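Local atomic coordinates of alpha-glucosidase YIHQ (Escherichia coli, PDB entry 5AEG), a protein that hydrolyses sulfoquinovosyl diacylglycerides and simpler alpha-sulfoquinovosides, releasing sulfoquinovose for breakdown by sulfoglycolysis. Residues S528-M534 against M561-F565. Numbering follows the deposited sequence.
Sequences SAFTPMM and MTTVF
A buried, apolar loop-on-helix contact joins residues 528-534, which link the end of helix 518-528 to barrel strand 534-536, to one face of helix 552-567 in the family 31 TIM-barrel domain. No hydrogen bond crosses it, and about 380 Å² is buried in total. The loop begins with a type I beta turn from Ser528 to Thr531, tightened by hydrogen bonds to Ser528 O from Thr531 OG1 (2.7 Å) and, weakly, from Thr531 N (3.1 Å). Thr531 and Met533 are extended, but Pro532 between them is near-helical (phi/psi -79/1), so the chain curves round the ring of Phe565. Phe565, with chi1 t (170°), projects from the helix so that its edge meets backbone oxygens: Ala529 O lies 3.5 Å from Phe565 CD1 and Thr531 O 3.2 Å from Phe565 CE1. One face of the ring is covered by Met534 (chi1 m, chi2 t, chi3 p), whose CG sits 3.8 Å from the centroid, 9° off the normal, a CH-pi contact. Its sulfur adds an oblique Met-aromatic contact at 4.0 Å from the centroid, and Met534 SD reaches Phe565 CB at 3.4 Å. The closest CA pair is Ala529 and Phe565 (4.9 Å); the small Ala529 CB fits 3.6 Å from Met561 O. Within the turn, Phe530 CZ packs 3.6 Å from Val564 CG1, while Phe530 O is hydrogen-bonded to Tyr607. Met534 pairs through its backbone with Thr258 of strand 257-260, where the loop joins the parallel sheet. The contact packs a helix against the alpha-to-beta connection leading into the eighth strand of the (beta/alpha)8 barrel, and on to substrate-binding His537.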
ATOM      1  N   SER A 528      -1.495 -14.328   8.902  1.00 18.16           N
ATOM      2  CA  SER A 528      -2.485 -13.335   9.130  1.00 17.46           C
ATOM      3  C   SER A 528      -3.005 -13.190  10.577  1.00 18.73           C
ATOM      4  O   SER A 528      -3.396 -12.087  10.997  1.00 18.88           O
ATOM      5  CB  SER A 528      -3.671 -13.459   8.119  1.00 18.28           C
ATOM      6  OG  SER A 528      -3.205 -13.219   6.789  1.00 18.45           O
ATOM      7  N   ALA A 529      -2.956 -14.256  11.339  1.00 16.53           N
ATOM      8  CA  ALA A 529      -3.307 -14.205  12.761  1.00 18.39           C
ATOM      9  C   ALA A 529      -2.339 -13.333  13.571  1.00 19.70           C
ATOM     10  O   ALA A 529      -2.684 -12.953  14.689  1.00 20.32           O
ATOM     11  CB  ALA A 529      -3.283 -15.627  13.332  1.00 18.84           C
ATOM     12  N   PHE A 530      -1.165 -13.029  13.005  1.00 20.09           N
ATOM     13  CA  PHE A 530      -0.192 -12.054  13.551  1.00 19.93           C
ATOM     14  C   PHE A 530      -0.087 -10.735  12.821  1.00 17.46           C
ATOM     15  O   PHE A 530       1.009 -10.224  12.573  1.00 17.37           O
ATOM     16  CB  PHE A 530       1.146 -12.786  13.749  1.00 19.64           C
ATOM     17  CG  PHE A 530       1.034 -13.848  14.825  1.00 18.61           C
ATOM     18  CD1 PHE A 530       1.248 -13.512  16.163  1.00 21.36           C
ATOM     19  CD2 PHE A 530       0.670 -15.125  14.523  1.00 20.48           C
ATOM     20  CE1 PHE A 530       1.169 -14.444  17.179  1.00 19.50           C
ATOM     21  CE2 PHE A 530       0.539 -16.074  15.541  1.00 21.57           C
ATOM     22  CZ  PHE A 530       0.838 -15.742  16.875  1.00 19.49           C
ATOM     23  N   THR A 531      -1.259 -10.260  12.387  1.00 17.25           N
ATOM     24  CA  THR A 531      -1.419  -8.980  11.690  1.00 17.49           C
ATOM     25  C   THR A 531      -2.670  -8.341  12.279  1.00 19.69           C
ATOM     26  O   THR A 531      -3.391  -8.991  13.055  1.00 18.24           O
ATOM     27  CB  THR A 531      -1.544  -9.109  10.144  1.00 19.03           C
ATOM     28  OG1 THR A 531      -2.804  -9.693   9.837  1.00 18.24           O
ATOM     29  CG2 THR A 531      -0.448  -9.880   9.578  1.00 18.01           C
ATOM     30  N   PRO A 532      -2.964  -7.057  11.949  1.00 19.37           N
ATOM     31  CA  PRO A 532      -4.135  -6.521  12.575  1.00 20.17           C
ATOM     32  C   PRO A 532      -5.532  -6.888  12.002  1.00 20.08           C
ATOM     33  O   PRO A 532      -6.582  -6.405  12.529  1.00 21.37           O
ATOM     34  CB  PRO A 532      -3.933  -4.987  12.516  1.00 21.74           C
ATOM     35  CG  PRO A 532      -3.015  -4.766  11.427  1.00 24.46           C
ATOM     36  CD  PRO A 532      -2.086  -6.004  11.393  1.00 22.34           C
ATOM     37  N   MET A 533      -5.597  -7.708  10.962  1.00 19.31           N
ATOM     38  CA  MET A 533      -6.919  -8.040  10.392  1.00 19.40           C
ATOM     39  C   MET A 533      -6.805  -9.384   9.692  1.00 18.85           C
ATOM     40  O   MET A 533      -5.854  -9.589   8.956  1.00 18.55           O
ATOM     41  CB  MET A 533      -7.381  -6.921   9.439  1.00 19.01           C
ATOM     42  CG  MET A 533      -8.724  -7.197   8.795  1.00 20.37           C
ATOM     43  SD  MET A 533      -9.282  -5.736   7.955  1.00 21.50           S
ATOM     44  CE  MET A 533     -10.654  -6.446   7.028  1.00 22.27           C
ATOM     45  N   MET A 534      -7.775 -10.236   9.920  1.00 17.62           N
ATOM     46  CA  MET A 534      -7.901 -11.525   9.297  1.00 17.45           C
ATOM     47  C   MET A 534      -9.102 -11.532   8.333  1.00 18.65           C
ATOM     48  O   MET A 534     -10.241 -11.304   8.772  1.00 19.32           O
ATOM     49  CB  MET A 534      -8.143 -12.624  10.326  1.00 18.60           C
ATOM     50  CG  MET A 534      -6.942 -12.841  11.256  1.00 18.82           C
ATOM     51  SD  MET A 534      -7.077 -14.330  12.230  1.00 20.77           S
ATOM     52  CE  MET A 534      -6.789 -15.721  11.086  1.00 21.70           C
ATOM     53  N   MET A 561      -6.397 -20.673  14.892  1.00 18.10           N
ATOM     54  CA  MET A 561      -5.676 -19.410  14.653  1.00 19.00           C
ATOM     55  C   MET A 561      -6.504 -18.213  14.828  1.00 20.43           C
ATOM     56  O   MET A 561      -5.960 -17.154  15.230  1.00 18.59           O
ATOM     57  CB  MET A 561      -4.938 -19.422  13.269  1.00 20.50           C
ATOM     58  CG  MET A 561      -4.032 -20.634  13.051  1.00 22.03           C
ATOM     59  SD  MET A 561      -2.925 -21.049  14.422  1.00 23.52           S
ATOM     60  CE  MET A 561      -1.808 -19.654  14.359  1.00 24.84           C
ATOM     61  N   THR A 562      -7.823 -18.301  14.596  1.00 20.24           N
ATOM     62  CA  THR A 562      -8.681 -17.203  15.000  1.00 22.13           C
ATOM     63  C   THR A 562      -8.773 -17.057  16.517  1.00 21.63           C
ATOM     64  O   THR A 562      -8.977 -15.940  16.997  1.00 21.49           O
ATOM     65  CB  THR A 562     -10.100 -17.223  14.383  1.00 23.52           C
ATOM     66  OG1 THR A 562     -10.808 -18.407  14.770  1.00 22.12           O
ATOM     67  CG2 THR A 562      -9.990 -17.196  12.868  1.00 21.22           C
ATOM     68  N   THR A 563      -8.635 -18.161  17.241  1.00 20.27           N
ATOM     69  CA  THR A 563      -8.575 -18.038  18.708  1.00 22.42           C
ATOM     70  C   THR A 563      -7.261 -17.392  19.128  1.00 20.31           C
ATOM     71  O   THR A 563      -7.258 -16.615  20.040  1.00 22.29           O
ATOM     72  CB  THR A 563      -8.763 -19.403  19.364  1.00 23.01           C
ATOM     73  OG1 THR A 563     -10.011 -19.888  18.943  1.00 24.44           O
ATOM     74  CG2 THR A 563      -8.814 -19.282  20.818  1.00 25.13           C
ATOM     75  N   VAL A 564      -6.177 -17.737  18.465  1.00 20.66           N
ATOM     76  CA  VAL A 564      -4.872 -17.028  18.677  1.00 22.40           C
ATOM     77  C   VAL A 564      -5.137 -15.546  18.479  1.00 22.39           C
ATOM     78  O   VAL A 564      -4.833 -14.724  19.353  1.00 22.67           O
ATOM     79  CB  VAL A 564      -3.771 -17.606  17.817  1.00 22.25           C
ATOM     80  CG1 VAL A 564      -2.512 -16.759  17.828  1.00 22.16           C
ATOM     81  CG2 VAL A 564      -3.470 -19.085  18.256  1.00 23.90           C
ATOM     82  N   PHE A 565      -5.692 -15.183  17.317  1.00 21.22           N
ATOM     83  CA  PHE A 565      -5.786 -13.792  16.937  1.00 21.48           C
ATOM     84  C   PHE A 565      -6.648 -13.034  17.964  1.00 22.05           C
ATOM     85  O   PHE A 565      -6.310 -11.905  18.414  1.00 20.68           O
ATOM     86  CB  PHE A 565      -6.423 -13.701  15.496  1.00 20.48           C
ATOM     87  CG  PHE A 565      -6.802 -12.321  15.083  1.00 19.66           C
ATOM     88  CD1 PHE A 565      -5.825 -11.442  14.677  1.00 20.25           C
ATOM     89  CD2 PHE A 565      -8.123 -11.954  14.982  1.00 19.03           C
ATOM     90  CE1 PHE A 565      -6.175 -10.169  14.224  1.00 19.88           C
ATOM     91  CE2 PHE A 565      -8.512 -10.718  14.509  1.00 18.96           C
ATOM     92  CZ  PHE A 565      -7.505  -9.788  14.149  1.00 20.55           C
TER